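Local atomic coordinates of ATP-dependent Clp endopeptidase (Clostridium difficile, PDB entry 3FES), a protein that probably serves as the substrate- and adaptor-binding N-terminal domain of ClpC, an ATP-driven unfoldase that feeds proteins to the ClpP protease. Residues A[36-48]-A[105-117]. Sequence-based numbering, arbitrary orientation. Where two conformers were deposited one is given.
Sequences ILLGLLREEEGIA and IGTEHILLAIIQE
Leu40 is a knob in a hole formed by Thr107, Ile110, Leu111 and Ile114. Its CG lies anti to its own carbonyl carbon, which turns the fork toward helix 107-117, and chi2 then spreads the two methyls along that helix: CD1 meets Ile114 CD1 tip to tip at 3.7 Å, while the Leu40 and Thr107 side chains slide past each other in opposite directions, CD2 lying against Thr107 CB. A forked leucine suits this place, since one branch serves each end of the hole. One turn earlier, Ile36 brings its beta-branch methyl CG2 to within 3.5 Å of Ile110 CG2, the two side chains crossing at about a right angle. Leu37 CD1 reaches Leu111 CD1 from the flank, and Ile114 CD1 also touches Ile36 CG2, these two side chains passing in opposite directions.

Helices 36-43 and 107-117 run roughly antiparallel, their axes 10.6 Å apart at an angle of 150°. They belong to the two sequence repeats of the all-helical Clp N-terminal domain, and the contact joins one repeat to the other near the centre of the chain. Ala15 of helix 10-25 also touches Leu40.

Toward the polar edge Thr107 is in turn a knob, set among Leu40, Glu43, Ile47 and Ala48. Ala48, small enough for the backbones to close in, lays CB 3.7 Å from Thr107 CB and also touches Leu111. With chi1 at 67°, Thr107 points OG1 at the start of helix 47-55, where it accepts a nearly straight bond from Ala48 N (3.1 Å, 172°). A water held by Ile47 N and Thr107 OG1 donates to Glu108 OE2, whose bent chain lies against Ile47 CD1. Glu43 crosses Thr107 at about a right angle, OE1 beside CG2, and this oxygen uses its syn lone pair to accept from Gly46 N at 2.8 Å, tying the turn between the helices; at the Gly46 N-cap, a beta carbon would collide with Thr107 OG1.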
ATOM      1  N   ILE A  36       3.354   1.061   2.647  1.00 21.89           N
ATOM      2  CA  ILE A  36       1.924   1.215   2.366  1.00 22.47           C
ATOM      3  C   ILE A  36       1.372  -0.127   1.849  1.00 22.74           C
ATOM      4  O   ILE A  36       0.294  -0.569   2.251  1.00 21.71           O
ATOM      5  CB  ILE A  36       1.681   2.334   1.314  1.00 22.73           C
ATOM      6  CG1 ILE A  36       2.183   3.700   1.824  1.00 25.81           C
ATOM      7  CG2 ILE A  36       0.176   2.410   0.937  1.00 24.31           C
ATOM      8  CD1 ILE A  36       2.110   4.789   0.774  1.00 28.49           C
ATOM      9  N   LEU A  37       2.106  -0.773   0.927  1.00 22.96           N
ATOM     10  CA  LEU A  37       1.658  -2.089   0.445  1.00 23.22           C
ATOM     11  C   LEU A  37       1.502  -3.120   1.583  1.00 23.61           C
ATOM     12  O   LEU A  37       0.493  -3.873   1.649  1.00 23.60           O
ATOM     13  CB  LEU A  37       2.649  -2.603  -0.625  1.00 22.36           C
ATOM     14  CG  LEU A  37       2.191  -3.860  -1.371  1.00 24.52           C
ATOM     15  CD1 LEU A  37       1.087  -3.539  -2.360  1.00 25.29           C
ATOM     16  CD2 LEU A  37       3.370  -4.415  -2.144  1.00 22.64           C
ATOM     17  N   LEU A  38       2.477  -3.140   2.491  1.00 23.71           N
ATOM     18  CA  LEU A  38       2.421  -4.048   3.630  1.00 23.73           C
ATOM     19  C   LEU A  38       1.286  -3.633   4.566  1.00 23.42           C
ATOM     20  O   LEU A  38       0.565  -4.487   5.104  1.00 22.35           O
ATOM     21  CB  LEU A  38       3.749  -4.037   4.397  1.00 24.62           C
ATOM     22  CG  LEU A  38       3.868  -4.895   5.667  1.00 25.07           C
ATOM     23  CD1 LEU A  38       3.451  -6.368   5.438  1.00 27.16           C
ATOM     24  CD2 LEU A  38       5.279  -4.778   6.208  1.00 26.92           C
ATOM     25  N   GLY A  39       1.110  -2.323   4.723  1.00 23.11           N
ATOM     26  CA  GLY A  39      -0.019  -1.816   5.531  1.00 22.76           C
ATOM     27  C   GLY A  39      -1.387  -2.261   4.984  1.00 23.17           C
ATOM     28  O   GLY A  39      -2.305  -2.608   5.763  1.00 22.63           O
ATOM     29  N   LEU A  40      -1.546  -2.196   3.659  1.00 22.22           N
ATOM     30  CA  LEU A  40      -2.767  -2.652   2.979  1.00 22.88           C
ATOM     31  C   LEU A  40      -3.023  -4.139   3.230  1.00 23.46           C
ATOM     32  O   LEU A  40      -4.167  -4.527   3.470  1.00 23.27           O
ATOM     33  CB  LEU A  40      -2.737  -2.363   1.463  1.00 23.15           C
ATOM     34  CG  LEU A  40      -2.717  -0.854   1.053  1.00 23.63           C
ATOM     35  CD1 LEU A  40      -2.274  -0.743  -0.430  1.00 25.14           C
ATOM     36  CD2 LEU A  40      -4.130  -0.243   1.319  1.00 21.50           C
ATOM     37  N   LEU A  41      -1.966  -4.950   3.158  1.00 24.61           N
ATOM     38  CA  LEU A  41      -2.104  -6.391   3.421  1.00 25.99           C
ATOM     39  C   LEU A  41      -2.490  -6.649   4.873  1.00 25.56           C
ATOM     40  O   LEU A  41      -3.440  -7.403   5.163  1.00 25.94           O
ATOM     41  CB  LEU A  41      -0.822  -7.150   3.050  1.00 25.72           C
ATOM     42  CG  LEU A  41      -0.992  -8.692   3.099  1.00 27.78           C
ATOM     43  CD1 LEU A  41      -2.305  -9.206   2.474  1.00 30.24           C
ATOM     44  CD2 LEU A  41       0.149  -9.341   2.398  1.00 30.03           C
ATOM     45  N   ARG A  42      -1.767  -6.015   5.779  0.60 25.76           N
ATOM     46  CA  ARG A  42      -2.000  -6.204   7.207  0.60 25.72           C
ATOM     47  C   ARG A  42      -3.402  -5.763   7.628  0.60 25.78           C
ATOM     48  O   ARG A  42      -3.945  -6.274   8.615  0.60 25.30           O
ATOM     49  CB  ARG A  42      -0.932  -5.462   8.011  0.60 26.03           C
ATOM     50  CG  ARG A  42       0.436  -6.135   7.979  0.60 27.80           C
ATOM     51  CD  ARG A  42       1.449  -5.369   8.829  0.60 26.08           C
ATOM     52  NE  ARG A  42       1.088  -5.480  10.240  0.60 26.32           N
ATOM     53  CZ  ARG A  42       1.336  -4.562  11.164  0.60 26.36           C
ATOM     54  NH1 ARG A  42       1.969  -3.413  10.847  0.60 24.77           N
ATOM     55  NH2 ARG A  42       0.941  -4.807  12.419  0.60 26.77           N
ATOM     56  N   GLU A  43      -3.989  -4.817   6.888  1.00 25.21           N
ATOM     57  CA  GLU A  43      -5.316  -4.304   7.238  1.00 26.30           C
ATOM     58  C   GLU A  43      -6.390  -5.407   7.130  1.00 26.83           C
ATOM     59  O   GLU A  43      -7.395  -5.356   7.837  1.00 27.31           O
ATOM     60  CB  GLU A  43      -5.659  -3.017   6.476  1.00 25.75           C
ATOM     61  CG  GLU A  43      -7.028  -2.400   6.854  1.00 25.18           C
ATOM     62  CD  GLU A  43      -8.213  -3.050   6.134  1.00 29.00           C
ATOM     63  OE1 GLU A  43      -8.043  -3.508   4.982  1.00 29.62           O
ATOM     64  OE2 GLU A  43      -9.325  -3.080   6.714  1.00 28.19           O
ATOM     65  N   GLU A  44      -6.131  -6.407   6.287  1.00 27.54           N
ATOM     66  CA  GLU A  44      -6.889  -7.676   6.233  1.00 29.46           C
ATOM     67  C   GLU A  44      -8.282  -7.633   5.588  1.00 29.45           C
ATOM     68  O   GLU A  44      -8.598  -8.493   4.757  1.00 30.37           O
ATOM     69  CB  GLU A  44      -6.981  -8.369   7.602  1.00 30.32           C
ATOM     70  CG  GLU A  44      -5.699  -9.060   8.040  1.00 34.52           C
ATOM     71  CD  GLU A  44      -5.864  -9.900   9.307  1.00 40.83           C
ATOM     72  OE1 GLU A  44      -4.893  -9.990  10.083  1.00 43.94           O
ATOM     73  OE2 GLU A  44      -6.954 -10.470   9.537  1.00 42.19           O
ATOM     74  N   GLU A  45      -9.107  -6.667   5.974  1.00 29.18           N
ATOM     75  CA  GLU A  45     -10.527  -6.634   5.586  1.00 29.14           C
ATOM     76  C   GLU A  45     -10.847  -6.006   4.222  1.00 28.76           C
ATOM     77  O   GLU A  45     -11.834  -6.367   3.580  1.00 27.81           O
ATOM     78  CB  GLU A  45     -11.309  -5.873   6.646  1.00 29.64           C
ATOM     79  CG  GLU A  45     -11.228  -6.494   8.018  1.00 31.73           C
ATOM     80  CD  GLU A  45     -12.153  -5.814   8.998  1.00 33.99           C
ATOM     81  OE1 GLU A  45     -12.456  -4.603   8.837  1.00 37.02           O
ATOM     82  OE2 GLU A  45     -12.593  -6.487   9.939  1.00 38.30           O
ATOM     83  N   GLY A  46     -10.027  -5.046   3.779  1.00 27.15           N
ATOM     84  CA  GLY A  46     -10.376  -4.266   2.602  1.00 25.57           C
ATOM     85  C   GLY A  46     -10.072  -4.983   1.293  1.00 25.05           C
ATOM     86  O   GLY A  46      -9.396  -6.033   1.268  1.00 24.82           O
ATOM     87  N   ILE A  47     -10.576  -4.405   0.218  1.00 24.06           N
ATOM     88  CA  ILE A  47     -10.360  -4.941  -1.118  1.00 25.49           C
ATOM     89  C   ILE A  47      -8.863  -5.180  -1.381  1.00 25.09           C
ATOM     90  O   ILE A  47      -8.471  -6.211  -1.948  1.00 25.70           O
ATOM     91  CB  ILE A  47     -11.004  -3.996  -2.182  1.00 25.43           C
ATOM     92  CG1 ILE A  47     -12.540  -4.109  -2.120  1.00 26.52           C
ATOM     93  CG2 ILE A  47     -10.493  -4.325  -3.613  1.00 24.93           C
ATOM     94  CD1 ILE A  47     -13.236  -2.994  -2.838  1.00 27.10           C
ATOM     95  N   ALA A  48      -8.026  -4.208  -1.000  1.00 24.66           N
ATOM     96  CA  ALA A  48      -6.589  -4.318  -1.314  1.00 24.30           C
ATOM     97  C   ALA A  48      -5.981  -5.561  -0.637  1.00 24.33           C
ATOM     98  O   ALA A  48      -5.224  -6.292  -1.269  1.00 23.76           O
ATOM     99  CB  ALA A  48      -5.800  -3.026  -0.930  1.00 23.55           C
ATOM    100  N   ILE A 105     -12.180   7.515  -0.197  1.00 23.70           N
ATOM    101  CA  ILE A 105     -10.976   6.856  -0.745  1.00 22.54           C
ATOM    102  C   ILE A 105     -10.700   5.592   0.066  1.00 22.46           C
ATOM    103  O   ILE A 105     -10.377   5.657   1.278  1.00 22.92           O
ATOM    104  CB  ILE A 105      -9.735   7.782  -0.711  1.00 22.38           C
ATOM    105  CG1 ILE A 105     -10.062   9.154  -1.333  1.00 23.26           C
ATOM    106  CG2 ILE A 105      -8.500   7.074  -1.357  1.00 23.27           C
ATOM    107  CD1 ILE A 105      -9.023  10.287  -0.916  1.00 25.93           C
ATOM    108  N   GLY A 106     -10.879   4.447  -0.585  1.00 22.60           N
ATOM    109  CA  GLY A 106     -10.706   3.138   0.051  1.00 22.08           C
ATOM    110  C   GLY A 106      -9.358   2.488  -0.181  1.00 22.71           C
ATOM    111  O   GLY A 106      -8.507   2.998  -0.947  1.00 23.53           O
ATOM    112  N   THR A 107      -9.162   1.330   0.439  1.00 23.36           N
ATOM    113  CA  THR A 107      -7.931   0.562   0.218  1.00 23.00           C
ATOM    114  C   THR A 107      -7.682   0.273  -1.261  1.00 22.86           C
ATOM    115  O   THR A 107      -6.539   0.315  -1.718  1.00 22.46           O
ATOM    116  CB  THR A 107      -7.857  -0.741   1.046  1.00 22.84           C
ATOM    117  OG1 THR A 107      -8.838  -1.675   0.606  1.00 22.10           O
ATOM    118  CG2 THR A 107      -8.050  -0.437   2.533  1.00 23.83           C
ATOM    119  N   GLU A 108      -8.763   0.096  -2.006  1.00 22.70           N
ATOM    120  CA  GLU A 108      -8.662  -0.222  -3.453  1.00 23.72           C
ATOM    121  C   GLU A 108      -8.045   0.949  -4.240  1.00 24.11           C
ATOM    122  O   GLU A 108      -7.258   0.754  -5.202  1.00 22.95           O
ATOM    123  CB  GLU A 108     -10.045  -0.659  -4.022  1.00 23.72           C
ATOM    124  CG  GLU A 108     -11.159   0.409  -3.992  1.00 26.08           C
ATOM    125  CD  GLU A 108     -11.927   0.428  -2.691  1.00 30.63           C
ATOM    126  OE1 GLU A 108     -13.086   0.919  -2.720  1.00 30.50           O
ATOM    127  OE2 GLU A 108     -11.415  -0.073  -1.661  1.00 28.34           O
ATOM    128  N   HIS A 109      -8.400   2.162  -3.842  1.00 22.64           N
ATOM    129  CA  HIS A 109      -7.849   3.367  -4.487  1.00 23.42           C
ATOM    130  C   HIS A 109      -6.366   3.555  -4.211  1.00 22.90           C
ATOM    131  O   HIS A 109      -5.625   3.936  -5.109  1.00 22.94           O
ATOM    132  CB  HIS A 109      -8.654   4.633  -4.168  1.00 22.92           C
ATOM    133  CG  HIS A 109     -10.129   4.482  -4.403  1.00 26.29           C
ATOM    134  ND1 HIS A 109     -10.699   4.473  -5.666  1.00 28.72           N
ATOM    135  CD2 HIS A 109     -11.137   4.254  -3.531  1.00 23.48           C
ATOM    136  CE1 HIS A 109     -12.005   4.290  -5.552  1.00 24.78           C
ATOM    137  NE2 HIS A 109     -12.297   4.175  -4.267  1.00 30.29           N
ATOM    138  N   ILE A 110      -5.937   3.235  -2.995  1.00 23.27           N
ATOM    139  CA  ILE A 110      -4.517   3.302  -2.642  1.00 22.43           C
ATOM    140  C   ILE A 110      -3.740   2.254  -3.436  1.00 22.92           C
ATOM    141  O   ILE A 110      -2.713   2.560  -3.987  1.00 22.40           O
ATOM    142  CB  ILE A 110      -4.299   3.169  -1.139  1.00 22.38           C
ATOM    143  CG1 ILE A 110      -5.089   4.293  -0.430  1.00 21.98           C
ATOM    144  CG2 ILE A 110      -2.759   3.227  -0.790  1.00 20.33           C
ATOM    145  CD1 ILE A 110      -5.009   4.224   1.143  1.00 23.91           C
ATOM    146  N   LEU A 111      -4.259   1.037  -3.530  1.00 22.72           N
ATOM    147  CA  LEU A 111      -3.535   0.011  -4.301  1.00 24.28           C
ATOM    148  C   LEU A 111      -3.520   0.370  -5.805  1.00 23.62           C
ATOM    149  O   LEU A 111      -2.504   0.194  -6.484  1.00 23.39           O
ATOM    150  CB  LEU A 111      -4.150  -1.398  -4.029  1.00 23.57           C
ATOM    151  CG  LEU A 111      -3.395  -2.558  -4.730  1.00 23.88           C
ATOM    152  CD1 LEU A 111      -1.909  -2.597  -4.359  1.00 26.49           C
ATOM    153  CD2 LEU A 111      -4.108  -3.924  -4.381  1.00 23.73           C
ATOM    154  N   LEU A 112      -4.627   0.899  -6.324  1.00 23.57           N
ATOM    155  CA  LEU A 112      -4.656   1.389  -7.721  1.00 24.50           C
ATOM    156  C   LEU A 112      -3.518   2.406  -7.978  1.00 24.30           C
ATOM    157  O   LEU A 112      -2.840   2.422  -9.025  1.00 20.92           O
ATOM    158  CB  LEU A 112      -5.970   2.112  -7.957  1.00 24.88           C
ATOM    159  CG  LEU A 112      -6.679   2.147  -9.298  1.00 32.46           C
ATOM    160  CD1 LEU A 112      -6.515   0.848 -10.081  1.00 34.81           C
ATOM    161  CD2 LEU A 112      -8.152   2.358  -8.921  1.00 34.06           C
ATOM    162  N   ALA A 113      -3.373   3.297  -7.009  1.00 21.45           N
ATOM    163  CA  ALA A 113      -2.380   4.372  -7.087  1.00 21.86           C
ATOM    164  C   ALA A 113      -0.950   3.852  -7.005  1.00 21.50           C
ATOM    165  O   ALA A 113      -0.072   4.347  -7.738  1.00 21.35           O
ATOM    166  CB  ALA A 113      -2.658   5.366  -5.915  1.00 20.93           C
ATOM    167  N   ILE A 114      -0.711   2.861  -6.133  1.00 22.24           N
ATOM    168  CA  ILE A 114       0.612   2.215  -6.052  1.00 23.10           C
ATOM    169  C   ILE A 114       0.965   1.689  -7.433  1.00 24.33           C
ATOM    170  O   ILE A 114       2.037   1.980  -7.976  1.00 23.40           O
ATOM    171  CB  ILE A 114       0.642   1.064  -5.011  1.00 23.31           C
ATOM    172  CG1 ILE A 114       0.645   1.656  -3.582  1.00 21.68           C
ATOM    173  CG2 ILE A 114       1.946   0.233  -5.150  1.00 21.96           C
ATOM    174  CD1 ILE A 114       0.503   0.571  -2.487  1.00 24.89           C
ATOM    175  N   ILE A 115       0.053   0.925  -8.007  1.00 25.05           N
ATOM    176  CA  ILE A 115       0.288   0.316  -9.353  1.00 26.61           C
ATOM    177  C   ILE A 115       0.505   1.355 -10.456  1.00 27.77           C
ATOM    178  O   ILE A 115       1.464   1.257 -11.266  1.00 27.18           O
ATOM    179  CB  ILE A 115      -0.842  -0.654  -9.697  1.00 26.21           C
ATOM    180  CG1 ILE A 115      -0.775  -1.838  -8.735  1.00 27.67           C
ATOM    181  CG2 ILE A 115      -0.749  -1.167 -11.203  1.00 28.69           C
ATOM    182  CD1 ILE A 115      -2.030  -2.752  -8.759  1.00 28.94           C
ATOM    183  N   GLN A 116      -0.360   2.357 -10.489  1.00 28.93           N
ATOM    184  CA  GLN A 116      -0.229   3.462 -11.430  1.00 31.71           C
ATOM    185  C   GLN A 116       1.070   4.228 -11.333  1.00 32.40           C
ATOM    186  O   GLN A 116       1.627   4.617 -12.375  1.00 32.06           O
ATOM    187  CB  GLN A 116      -1.351   4.455 -11.235  1.00 32.04           C
ATOM    188  CG  GLN A 116      -2.487   4.169 -12.118  1.00 39.66           C
ATOM    189  CD  GLN A 116      -2.113   4.394 -13.535  1.00 45.03           C
ATOM    190  OE1 GLN A 116      -1.619   5.468 -13.896  1.00 50.21           O
ATOM    191  NE2 GLN A 116      -2.290   3.373 -14.352  1.00 47.40           N
ATOM    192  N   GLU A 117       1.544   4.432 -10.104  1.00 32.82           N
ATOM    193  CA  GLU A 117       2.785   5.186  -9.876  1.00 34.76           C
ATOM    194  C   GLU A 117       3.969   4.466 -10.551  1.00 34.99           C
ATOM    195  O   GLU A 117       4.874   5.105 -11.118  1.00 33.88           O
ATOM    196  CB  GLU A 117       3.013   5.452  -8.373  1.00 34.58           C
ATOM    197  CG  GLU A 117       4.060   6.536  -8.112  1.00 40.03           C
ATOM    198  CD  GLU A 117       5.483   6.002  -8.242  1.00 45.05           C
ATOM    199  OE1 GLU A 117       5.655   4.758  -8.139  1.00 47.19           O
ATOM    200  OE2 GLU A 117       6.439   6.806  -8.439  1.00 47.04           O
TER
HETATM  201  O   HOH W   1     -11.538  -1.683   0.515  1.00 31.89           O